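Side-chain contacts in endo-polygalacturonase (Pectobacterium carotovorum subsp. carotovorum, PDB 1BHE), which hydrolyses internal alpha-1,4 bonds between galacturonic acid units of pectin, contributing to the maceration and soft rot of plant tissue: residues A[27-30]-A[31-35]; A[162-165]-A[166-169]; A[192-195]-A[196-200]; A[253-256]-A[257-261]; A[281-284]-A[285-289]. One frame throughout, in Å; residues are numbered along the deposited sequence.

Contact 1: A[27-30]-A[31-35]; sequences STIQ and KALNN
Helix 26-33 packs against one end of the parallel beta-helix near the chain's start, consistent with the cap known from related pectin-degrading enzymes, and toward its C-terminal end Q30 and N34 are linked twice. In the backbone, N34 N donates to Q30 O at 2.9 Å. The side-chain amides repeat the link further from the axis, with Q30 NE2 donating a hydrogen bond to N34 OD1 at 3.0 Å. The acceptor lies close to the Q30 amide plane, but the donor stands 43° out of the carbonyl plane of N34 and so misses its lone pairs; the two amides are turned 34° against each other. Q30 reaches this place through a bend at chi2 (60°), which swings its amide along the helix. Its other end, OE1, takes the backbone N-H of S58. Held at both atoms, the amide has its flip fixed, and the helix is tied to the end of strand 51-58.

A different face of the helix is apolar. I29 and L33 lie side by side and point the same way, with I29 CG2 3.9 Å from L33 CD1; the backbone bond L33 N to I29 O (2.9 Å) joins the same residues. Beneath the helix, I29 rests on L18, F52 and L57, A32 on L18 and V42, and L33 on V42, L59, P60 and V63, so strands 14-19, 41-45 and 51-58 all take part in its seat.

Contact 2: A[162-165]-A[166-169]; sequences FTLY and NVSL
Y165 and its successor N166 meet at a corner of the beta-helix, where the asparagine's CB sits squarely over one face of the tyrosine ring. CB is 3.5 Å from the ring centroid of Y165 and almost on the ring normal, a CH-pi contact. The tyrosine sends CG anti to its backbone N (chi1 178°), which lays the ring back alongside the following peptide; the N166 amide plane then crosses the ring plane at 56°. N166 itself has the left-handed backbone conformation, often taken by asparagine, and the strands before and after it run nearly at right angles.

Inside the corner the contacts are aliphatic. L164 has an unusual chi1 of -139°, well away from a staggered value, and its two methyls reach different partners: CD2 touches V167 CG1 at 3.5 Å, while CD1 approaches L169 CD1 at 4.2 Å. V167 turns CG1 into the position between its own N and carbonyl carbon, bringing that methyl against L164; the two side chains cross at about a right angle. Y165 OH is hydrogen-bonded to E8. On one side, I113 and Y114 of strand 112-114 pack against L164 and Y165; T190 and I192 of strand 183-193 meet L164 and L169, and both leucines touch V177 of strand 177-180.

Contact 3: A[192-195]-A[196-200]; sequences IKTP and STARN
A type I beta turn from P195 to A198 bends the chain as it leaves strand 183-193, closed by the bond from A198 N to P195 O at 3.1 Å. This bond is fairly straight at hydrogen, although the donor stands well above the carbonyl plane of P195.

Side-chain packing across the turn is light. T194 CG2 lies 4.0 Å from A198 CB, and P195 CB lies 4.1 Å from T197 OG1. The methyl of T194 can face A198 because chi1 (-78°) places OG1 beside the backbone N and CG2 beside the carbonyl carbon. The hydroxyl, meanwhile, is engaged outside the turn, with H176 NE2 and the backbone N of S172. W135 lies against both P195 and A198.

R199 follows the turn and folds back on it. Its chain kinks at chi2 (-77°) and again the other way at chi3 (75°), and this curl returns the guanidinium to the turn's own backbone. There NH2 donates to S196 O at 3.0 Å, with the oxygen tilted somewhat out of the guanidinium plane. NE of the same group makes a salt bridge to D223 OD1, while the next backbone N, that of N200, bonds to D223 OD2. S196 O thus holds, in a second shell, an arginine that probably helps to position D223, the predicted proton donor. With the side chain of S196 also about 8 Å from that of H251, inferred to belong to the active site, this turn probably lies beside the catalytic centre of a family 28 glycosidase.

Contact 4: A[253-256]-A[257-261]; sequences MSIG and SETMG
I255 and T259 approach methyl to methyl across a sharp corner, their side chains crossing at about a right angle, with I255 CG2 4.1 Å from T259 CG2. Between them the backbone is bare at G256, and the threonine methyl rests directly on it, 3.7 Å from G256 CA. The orientation follows from chi1 of T259 (56°): CG2 stands beside the backbone N, facing the glycine, while OG1 is turned to the next coil, where it bonds to G289 N and S283 OG.

The corner owes its tightness to a cis peptide between G256 and S257, an uncommon choice where no proline follows, which brings the two CA atoms to 2.8 Å. G256 also has backbone angles that residues with a beta carbon rarely adopt. On the outer side E258 bends at chi2 (88°), bringing E258 OE1 back to 4.0 Å from G256 C. K229 NZ binds there twice, as a salt bridge to E258 OE1 and a hydrogen bond to G256 O.

I255 faces inward among I228, V262, V294 and Y296. Such corners between faces characterise the parallel beta-helix; the side chain of S257 is about 10 Å from that of H251, an inferred active-site residue.

Contact 5: A[281-284]-A[285-289]; sequences IKSD and KSAAG
D284 and S286 are joined by two polar bonds to a single carboxylate oxygen. D284 OD1 accepts the backbone N-H of S286 at 2.7 Å through its anti lone pair, which closes an Asx turn, and it also takes the hydroxyl of S286, the OG to OD1 distance being a very short 2.5 Å. The aspartate can reach forward in this way because CG lies between its own N and carbonyl carbon (chi1 53°), over the start of the turn; S286 in its turn swings OG back toward the acid at a chi1 of 80°. The other oxygen, OD2, has a long and weak ion pair with K317. The N-H bond to OD1 probably helps to fix the carboxylate's rotation.

Backbone bonding is looser. D284 O receives A287 N at 3.4 Å and A288 N at 3.2 Å, both weak, the second strongly bent. The loop so formed carries the chain from strand 277-282 to strand 290-302, the step between successive faces of the right-handed parallel beta-helix.

The remaining contacts are van der Waals: S283 OG sits 3.2 Å from A288 CA and 3.6 Å from A288 CB, while A288 CB also touches D284 O at 3.3 Å. That serine hydroxyl is bonded to S257 O of the preceding coil. W325, from strand 324-335, packs against S283 on the side of the next coils.

Overall arrangement
The five contacts come in series along the chain and follow the axis of the parallel beta-helix. Contact 1, on the helix at the N-terminal end, is about 20 Å from contact 2 and about 42 Å from contact 5, centre to centre. Contacts 2 and 3 touch because strands 167-170 and 183-193 are neighbours, L169 O pairing with K193 N. Contacts 4 and 5 are closest, with centres about 7 Å apart: strands 253-256 and 277-282 stack directly, I255 O meeting K282 N, so one corner lies on the next. Contact 3 lies closer than contact 4 to D223 and H251, the probable catalytic residues, so turns of different coils probably converge on one side of the beta-helix.

Contact 1: A[27-30]-A[31-35]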
loop_
_atom_site.group_PDB
_atom_site.type_symbol
_atom_site.label_atom_id
_atom_site.label_comp_id
_atom_site.label_asym_id
_atom_site.label_seq_id
_atom_site.Cartn_x
_atom_site.Cartn_y
_atom_site.Cartn_z
ATOM N N SER A 27 9.697 -4.863 24.280
ATOM C CA SER A 27 11.130 -4.831 24.566
ATOM C C SER A 27 11.785 -6.187 24.372
ATOM O O SER A 27 12.963 -6.230 23.996
ATOM C CB SER A 27 11.401 -4.261 25.961
ATOM O OG SER A 27 10.635 -4.974 26.923
ATOM N N THR A 28 11.069 -7.286 24.578
ATOM C CA THR A 28 11.627 -8.615 24.344
ATOM C C THR A 28 11.943 -8.795 22.860
ATOM O O THR A 28 13.019 -9.271 22.500
ATOM C CB THR A 28 10.732 -9.751 24.859
ATOM O OG1 THR A 28 9.505 -9.799 24.121
ATOM C CG2 THR A 28 10.398 -9.542 26.325
ATOM N N ILE A 29 11.024 -8.384 21.990
ATOM C CA ILE A 29 11.265 -8.478 20.548
ATOM C C ILE A 29 12.356 -7.512 20.104
ATOM O O ILE A 29 13.254 -7.878 19.336
ATOM C CB ILE A 29 9.966 -8.238 19.752
ATOM C CG1 ILE A 29 8.921 -9.313 20.075
ATOM C CG2 ILE A 29 10.257 -8.240 18.254
ATOM C CD1 ILE A 29 7.540 -9.038 19.505
ATOM N N GLN A 30 12.327 -6.263 20.567
ATOM C CA GLN A 30 13.323 -5.270 20.196
ATOM C C GLN A 30 14.733 -5.706 20.588
ATOM O O GLN A 30 15.670 -5.592 19.800
ATOM C CB GLN A 30 13.033 -3.886 20.783
ATOM C CG GLN A 30 13.844 -2.773 20.117
ATOM C CD GLN A 30 13.554 -2.686 18.630
ATOM O OE1 GLN A 30 12.433 -2.331 18.257
ATOM N NE2 GLN A 30 14.541 -3.019 17.801
ATOM N N LYS A 31 14.885 -6.224 21.805
ATOM C CA LYS A 31 16.179 -6.719 22.271
ATOM C C LYS A 31 16.709 -7.815 21.362
ATOM O O LYS A 31 17.879 -7.799 20.965
ATOM C CB LYS A 31 16.060 -7.239 23.713
ATOM C CG LYS A 31 17.385 -7.749 24.266
ATOM C CD LYS A 31 17.274 -8.095 25.748
ATOM C CE LYS A 31 18.626 -8.543 26.297
ATOM N NZ LYS A 31 18.497 -9.056 27.696
ATOM N N ALA A 32 15.857 -8.757 20.968
ATOM C CA ALA A 32 16.222 -9.830 20.057
ATOM C C ALA A 32 16.606 -9.275 18.690
ATOM O O ALA A 32 17.570 -9.738 18.082
ATOM C CB ALA A 32 15.078 -10.822 19.911
ATOM N N LEU A 33 15.857 -8.291 18.187
ATOM C CA LEU A 33 16.168 -7.679 16.900
ATOM C C LEU A 33 17.508 -6.955 16.951
ATOM O O LEU A 33 18.283 -6.997 15.990
ATOM C CB LEU A 33 15.091 -6.664 16.494
ATOM C CG LEU A 33 13.752 -7.235 16.028
ATOM C CD1 LEU A 33 12.696 -6.140 15.990
ATOM C CD2 LEU A 33 13.907 -7.893 14.660
ATOM N N ASN A 34 17.826 -6.320 18.080
ATOM C CA ASN A 34 19.080 -5.603 18.246
ATOM C C ASN A 34 20.319 -6.472 18.400
ATOM O O ASN A 34 21.417 -5.897 18.495
ATOM C CB ASN A 34 18.999 -4.638 19.441
ATOM C CG ASN A 34 18.011 -3.512 19.216
ATOM O OD1 ASN A 34 17.546 -3.275 18.098
ATOM N ND2 ASN A 34 17.685 -2.797 20.294
ATOM N N ASN A 35 20.222 -7.789 18.469
ATOM C CA ASN A 35 21.395 -8.645 18.579
ATOM C C ASN A 35 21.287 -9.824 17.617
ATOM O O ASN A 35 21.743 -10.932 17.884
ATOM C CB ASN A 35 21.587 -9.133 20.022
ATOM C CG ASN A 35 22.967 -9.734 20.239
ATOM O OD1 ASN A 35 23.923 -9.365 19.556
ATOM N ND2 ASN A 35 23.074 -10.673 21.173
#

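Contact 2: A[162-165]-A[166-169]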
loop_
_atom_site.group_PDB
_atom_site.type_symbol
_atom_site.label_atom_id
_atom_site.label_comp_id
_atom_site.label_asym_id
_atom_site.label_seq_id
_atom_site.Cartn_x
_atom_site.Cartn_y
_atom_site.Cartn_z
ATOM N N PHE A 162 14.396 -4.525 0.224
ATOM C CA PHE A 162 13.571 -4.960 1.340
ATOM C C PHE A 162 12.641 -6.065 0.830
ATOM O O PHE A 162 12.166 -5.964 -0.306
ATOM C CB PHE A 162 12.727 -3.801 1.892
ATOM C CG PHE A 162 12.013 -4.135 3.177
ATOM C CD1 PHE A 162 10.779 -4.760 3.172
ATOM C CD2 PHE A 162 12.599 -3.844 4.393
ATOM C CE1 PHE A 162 10.143 -5.085 4.362
ATOM C CE2 PHE A 162 11.978 -4.173 5.584
ATOM C CZ PHE A 162 10.746 -4.794 5.574
ATOM N N THR A 163 12.372 -7.081 1.635
ATOM C CA THR A 163 11.522 -8.191 1.221
ATOM C C THR A 163 10.322 -8.363 2.153
ATOM O O THR A 163 10.483 -8.329 3.367
ATOM C CB THR A 163 12.317 -9.523 1.238
ATOM O OG1 THR A 163 13.374 -9.448 0.275
ATOM C CG2 THR A 163 11.411 -10.706 0.901
ATOM N N LEU A 164 9.148 -8.568 1.589
ATOM C CA LEU A 164 7.914 -8.849 2.311
ATOM C C LEU A 164 7.386 -10.168 1.715
ATOM O O LEU A 164 6.970 -10.139 0.554
ATOM C CB LEU A 164 6.873 -7.774 2.059
ATOM C CG LEU A 164 5.972 -7.215 3.139
ATOM C CD1 LEU A 164 4.623 -6.778 2.568
ATOM C CD2 LEU A 164 5.786 -8.108 4.351
ATOM N N TYR A 165 7.456 -11.270 2.455
ATOM C CA TYR A 165 7.109 -12.550 1.844
ATOM C C TYR A 165 6.226 -13.494 2.639
ATOM O O TYR A 165 6.473 -13.707 3.824
ATOM C CB TYR A 165 8.451 -13.284 1.619
ATOM C CG TYR A 165 8.332 -14.678 1.040
ATOM C CD1 TYR A 165 7.791 -14.906 -0.213
ATOM C CD2 TYR A 165 8.791 -15.770 1.775
ATOM C CE1 TYR A 165 7.702 -16.191 -0.731
ATOM C CE2 TYR A 165 8.714 -17.054 1.262
ATOM C CZ TYR A 165 8.162 -17.255 0.014
ATOM O OH TYR A 165 8.081 -18.541 -0.494
ATOM N N ASN A 166 5.289 -14.132 1.930
ATOM C CA ASN A 166 4.496 -15.212 2.526
ATOM C C ASN A 166 3.947 -14.814 3.879
ATOM O O ASN A 166 4.198 -15.509 4.855
ATOM C CB ASN A 166 5.449 -16.411 2.622
ATOM C CG ASN A 166 4.819 -17.728 3.024
ATOM O OD1 ASN A 166 3.640 -17.962 2.770
ATOM N ND2 ASN A 166 5.608 -18.583 3.675
ATOM N N VAL A 167 3.206 -13.718 3.976
ATOM C CA VAL A 167 2.701 -13.233 5.258
ATOM C C VAL A 167 1.349 -12.561 5.139
ATOM O O VAL A 167 0.991 -12.053 4.072
ATOM C CB VAL A 167 3.782 -12.259 5.803
ATOM C CG1 VAL A 167 3.941 -11.059 4.869
ATOM C CG2 VAL A 167 3.486 -11.799 7.216
ATOM N N SER A 168 0.564 -12.539 6.217
ATOM C CA SER A 168 -0.744 -11.899 6.200
ATOM C C SER A 168 -0.715 -10.621 7.048
ATOM O O SER A 168 -0.164 -10.595 8.140
ATOM C CB SER A 168 -1.876 -12.793 6.713
ATOM O OG SER A 168 -2.023 -13.955 5.905
ATOM N N LEU A 169 -1.292 -9.560 6.511
ATOM C CA LEU A 169 -1.389 -8.264 7.179
ATOM C C LEU A 169 -2.866 -7.904 7.274
ATOM O O LEU A 169 -3.527 -7.803 6.238
ATOM C CB LEU A 169 -0.661 -7.165 6.400
ATOM C CG LEU A 169 0.749 -7.478 5.898
ATOM C CD1 LEU A 169 1.314 -6.302 5.115
ATOM C CD2 LEU A 169 1.674 -7.851 7.048
#

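Contact 3: A[192-195]-A[196-200]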
loop_
_atom_site.group_PDB
_atom_site.type_symbol
_atom_site.label_atom_id
_atom_site.label_comp_id
_atom_site.label_asym_id
_atom_site.label_seq_id
_atom_site.Cartn_x
_atom_site.Cartn_y
_atom_site.Cartn_z
ATOM N N ILE A 192 -3.246 -9.211 2.219
ATOM C CA ILE A 192 -3.720 -8.047 2.958
ATOM C C ILE A 192 -5.247 -8.157 3.063
ATOM O O ILE A 192 -5.916 -8.318 2.036
ATOM C CB ILE A 192 -3.333 -6.709 2.306
ATOM C CG1 ILE A 192 -1.868 -6.381 2.618
ATOM C CG2 ILE A 192 -4.208 -5.544 2.772
ATOM C CD1 ILE A 192 -1.246 -5.397 1.645
ATOM N N LYS A 193 -5.772 -8.074 4.284
ATOM C CA LYS A 193 -7.216 -8.167 4.474
ATOM C C LYS A 193 -7.690 -7.227 5.578
ATOM O O LYS A 193 -7.409 -7.391 6.763
ATOM C CB LYS A 193 -7.662 -9.597 4.761
ATOM C CG LYS A 193 -9.162 -9.806 4.842
ATOM C CD LYS A 193 -9.911 -9.384 3.583
ATOM C CE LYS A 193 -11.409 -9.614 3.775
ATOM N NZ LYS A 193 -12.172 -9.446 2.508
ATOM N N THR A 194 -8.431 -6.225 5.148
ATOM C CA THR A 194 -9.009 -5.184 5.991
ATOM C C THR A 194 -10.379 -4.851 5.417
ATOM O O THR A 194 -10.572 -4.890 4.203
ATOM C CB THR A 194 -8.073 -3.963 6.019
ATOM O OG1 THR A 194 -6.990 -4.250 6.929
ATOM C CG2 THR A 194 -8.737 -2.684 6.481
ATOM N N PRO A 195 -11.364 -4.616 6.271
ATOM C CA PRO A 195 -12.722 -4.345 5.834
ATOM C C PRO A 195 -12.817 -3.239 4.806
ATOM O O PRO A 195 -12.189 -2.180 4.885
ATOM C CB PRO A 195 -13.464 -4.000 7.118
ATOM C CG PRO A 195 -12.681 -4.652 8.207
ATOM C CD PRO A 195 -11.242 -4.617 7.751
ATOM N N SER A 196 -13.740 -3.394 3.850
ATOM C CA SER A 196 -13.967 -2.440 2.781
ATOM C C SER A 196 -14.466 -1.076 3.233
ATOM O O SER A 196 -14.342 -0.083 2.511
ATOM C CB SER A 196 -14.990 -3.042 1.798
ATOM O OG SER A 196 -16.270 -3.051 2.413
ATOM N N THR A 197 -15.014 -0.977 4.437
ATOM C CA THR A 197 -15.522 0.265 4.989
ATOM C C THR A 197 -14.487 1.049 5.781
ATOM O O THR A 197 -14.769 2.177 6.195
ATOM C CB THR A 197 -16.719 -0.049 5.924
ATOM O OG1 THR A 197 -16.291 -1.093 6.810
ATOM C CG2 THR A 197 -17.908 -0.531 5.110
ATOM N N ALA A 198 -13.311 0.468 6.030
ATOM C CA ALA A 198 -12.279 1.161 6.790
ATOM C C ALA A 198 -11.509 2.141 5.907
ATOM O O ALA A 198 -10.804 1.734 4.989
ATOM C CB ALA A 198 -11.320 0.166 7.432
ATOM N N ARG A 199 -11.666 3.433 6.178
ATOM C CA ARG A 199 -11.021 4.462 5.376
ATOM C C ARG A 199 -9.542 4.592 5.731
ATOM O O ARG A 199 -9.109 4.252 6.836
ATOM C CB ARG A 199 -11.720 5.816 5.565
ATOM C CG ARG A 199 -13.147 5.853 5.033
ATOM C CD ARG A 199 -13.199 5.983 3.517
ATOM N NE ARG A 199 -12.868 4.762 2.798
ATOM C CZ ARG A 199 -13.662 3.722 2.599
ATOM N NH1 ARG A 199 -14.912 3.725 3.054
ATOM N NH2 ARG A 199 -13.241 2.651 1.941
ATOM N N ASN A 200 -8.765 5.083 4.772
ATOM C CA ASN A 200 -7.346 5.366 4.975
ATOM C C ASN A 200 -6.502 4.110 5.146
ATOM O O ASN A 200 -5.556 4.101 5.935
ATOM C CB ASN A 200 -7.242 6.247 6.228
ATOM C CG ASN A 200 -6.071 7.191 6.235
ATOM O OD1 ASN A 200 -5.764 7.817 5.225
ATOM N ND2 ASN A 200 -5.434 7.309 7.399
#

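Contact 4: A[253-256]-A[257-261]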
loop_
_atom_site.group_PDB
_atom_site.type_symbol
_atom_site.label_atom_id
_atom_site.label_comp_id
_atom_site.label_asym_id
_atom_site.label_seq_id
_atom_site.Cartn_x
_atom_site.Cartn_y
_atom_site.Cartn_z
ATOM N N MET A 253 -6.103 -0.429 -8.356
ATOM C CA MET A 253 -4.702 -0.515 -8.757
ATOM C C MET A 253 -4.389 0.890 -9.272
ATOM O O MET A 253 -4.615 1.204 -10.445
ATOM C CB MET A 253 -4.506 -1.586 -9.821
ATOM C CG MET A 253 -3.157 -1.592 -10.525
ATOM S SD MET A 253 -1.774 -1.798 -9.375
ATOM C CE MET A 253 -0.991 -0.195 -9.496
ATOM N N SER A 254 -4.036 1.787 -8.350
ATOM C CA SER A 254 -3.890 3.190 -8.651
ATOM C C SER A 254 -2.499 3.799 -8.698
ATOM O O SER A 254 -1.520 3.344 -8.123
ATOM C CB SER A 254 -4.697 4.000 -7.602
ATOM O OG SER A 254 -6.040 3.548 -7.532
ATOM N N ILE A 255 -2.441 4.924 -9.409
ATOM C CA ILE A 255 -1.287 5.800 -9.528
ATOM C C ILE A 255 -1.786 7.195 -9.129
ATOM O O ILE A 255 -2.783 7.639 -9.709
ATOM C CB ILE A 255 -0.662 5.839 -10.920
ATOM C CG1 ILE A 255 0.043 4.514 -11.257
ATOM C CG2 ILE A 255 0.330 6.986 -11.078
ATOM C CD1 ILE A 255 0.378 4.367 -12.732
ATOM N N GLY A 256 -1.163 7.839 -8.152
ATOM C CA GLY A 256 -1.607 9.165 -7.717
ATOM C C GLY A 256 -2.141 9.094 -6.288
ATOM O O GLY A 256 -2.071 8.039 -5.664
ATOM N N SER A 257 -2.619 10.216 -5.777
ATOM C CA SER A 257 -2.749 11.468 -6.503
ATOM C C SER A 257 -1.470 12.246 -6.715
ATOM O O SER A 257 -1.368 13.118 -7.590
ATOM C CB SER A 257 -3.766 12.354 -5.746
ATOM O OG SER A 257 -5.059 11.764 -5.896
ATOM N N GLU A 258 -0.443 11.930 -5.932
ATOM C CA GLU A 258 0.856 12.592 -6.117
ATOM C C GLU A 258 1.493 11.941 -7.335
ATOM O O GLU A 258 1.859 10.765 -7.300
ATOM C CB GLU A 258 1.677 12.501 -4.836
ATOM C CG GLU A 258 0.968 13.154 -3.652
ATOM C CD GLU A 258 0.041 12.215 -2.909
ATOM O OE1 GLU A 258 -0.200 11.069 -3.333
ATOM O OE2 GLU A 258 -0.478 12.603 -1.845
ATOM N N THR A 259 1.559 12.688 -8.447
ATOM C CA THR A 259 2.109 12.137 -9.677
ATOM C C THR A 259 3.304 12.936 -10.171
ATOM O O THR A 259 3.447 13.142 -11.379
ATOM C CB THR A 259 1.058 12.049 -10.805
ATOM O OG1 THR A 259 0.476 13.336 -11.053
ATOM C CG2 THR A 259 -0.040 11.048 -10.469
ATOM N N MET A 260 4.221 13.313 -9.288
ATOM C CA MET A 260 5.398 14.081 -9.686
ATOM C C MET A 260 6.530 13.210 -10.213
ATOM O O MET A 260 7.612 13.175 -9.633
ATOM C CB MET A 260 5.881 14.927 -8.501
ATOM C CG MET A 260 4.828 15.910 -8.003
ATOM S SD MET A 260 4.259 16.980 -9.345
ATOM C CE MET A 260 5.781 17.821 -9.770
ATOM N N GLY A 261 6.313 12.508 -11.317
ATOM C CA GLY A 261 7.330 11.671 -11.928
ATOM C C GLY A 261 7.173 10.191 -11.627
ATOM O O GLY A 261 7.917 9.638 -10.816
#

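Contact 5: A[281-284]-A[285-289]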
loop_
_atom_site.group_PDB
_atom_site.type_symbol
_atom_site.label_atom_id
_atom_site.label_comp_id
_atom_site.label_asym_id
_atom_site.label_seq_id
_atom_site.Cartn_x
_atom_site.Cartn_y
_atom_site.Cartn_z
ATOM N N ILE A 281 -5.463 6.176 -12.712
ATOM C CA ILE A 281 -4.448 7.213 -12.728
ATOM C C ILE A 281 -5.197 8.491 -12.320
ATOM O O ILE A 281 -6.101 8.931 -13.036
ATOM C CB ILE A 281 -3.689 7.430 -14.037
ATOM C CG1 ILE A 281 -3.093 6.132 -14.571
ATOM C CG2 ILE A 281 -2.593 8.473 -13.800
ATOM C CD1 ILE A 281 -2.363 6.219 -15.890
ATOM N N LYS A 282 -4.869 9.025 -11.153
ATOM C CA LYS A 282 -5.582 10.186 -10.644
ATOM C C LYS A 282 -4.678 11.267 -10.085
ATOM O O LYS A 282 -3.602 10.991 -9.558
ATOM C CB LYS A 282 -6.551 9.722 -9.537
ATOM C CG LYS A 282 -5.839 9.066 -8.362
ATOM C CD LYS A 282 -6.809 8.765 -7.229
ATOM C CE LYS A 282 -6.140 8.921 -5.871
ATOM N NZ LYS A 282 -5.826 7.590 -5.271
ATOM N N SER A 283 -5.155 12.509 -10.163
ATOM C CA SER A 283 -4.421 13.641 -9.629
ATOM C C SER A 283 -5.313 14.870 -9.519
ATOM O O SER A 283 -6.528 14.818 -9.730
ATOM C CB SER A 283 -3.186 13.935 -10.487
ATOM O OG SER A 283 -2.178 14.541 -9.696
ATOM N N ASP A 284 -4.715 15.995 -9.168
ATOM C CA ASP A 284 -5.425 17.264 -9.064
ATOM C C ASP A 284 -4.428 18.372 -9.380
ATOM O O ASP A 284 -3.255 18.075 -9.625
ATOM C CB ASP A 284 -6.056 17.446 -7.689
ATOM C CG ASP A 284 -5.071 17.259 -6.551
ATOM O OD1 ASP A 284 -4.204 18.140 -6.388
ATOM O OD2 ASP A 284 -5.159 16.241 -5.828
ATOM N N LYS A 285 -4.832 19.627 -9.253
ATOM C CA LYS A 285 -3.950 20.749 -9.543
ATOM C C LYS A 285 -2.818 20.927 -8.543
ATOM O O LYS A 285 -1.857 21.637 -8.867
ATOM C CB LYS A 285 -4.754 22.055 -9.628
ATOM C CG LYS A 285 -5.405 22.304 -10.975
ATOM C CD LYS A 285 -5.944 23.731 -11.057
ATOM C CE LYS A 285 -7.454 23.745 -11.182
ATOM N NZ LYS A 285 -7.920 24.822 -12.109
ATOM N N SER A 286 -2.886 20.334 -7.359
ATOM C CA SER A 286 -1.846 20.481 -6.358
ATOM C C SER A 286 -0.710 19.476 -6.466
ATOM O O SER A 286 0.349 19.728 -5.872
ATOM C CB SER A 286 -2.466 20.376 -4.951
ATOM O OG SER A 286 -2.675 19.010 -4.619
ATOM N N ALA A 287 -0.885 18.368 -7.182
ATOM C CA ALA A 287 0.171 17.350 -7.202
ATOM C C ALA A 287 0.381 16.656 -8.533
ATOM O O ALA A 287 1.060 15.619 -8.585
ATOM C CB ALA A 287 -0.176 16.311 -6.130
ATOM N N ALA A 288 -0.164 17.190 -9.617
ATOM C CA ALA A 288 -0.016 16.576 -10.928
ATOM C C ALA A 288 1.371 16.790 -11.524
ATOM O O ALA A 288 1.939 17.881 -11.434
ATOM C CB ALA A 288 -1.071 17.138 -11.877
ATOM N N GLY A 289 1.912 15.753 -12.159
ATOM C CA GLY A 289 3.203 15.880 -12.839
ATOM C C GLY A 289 3.276 14.891 -13.997
ATOM O O GLY A 289 2.253 14.481 -14.540
#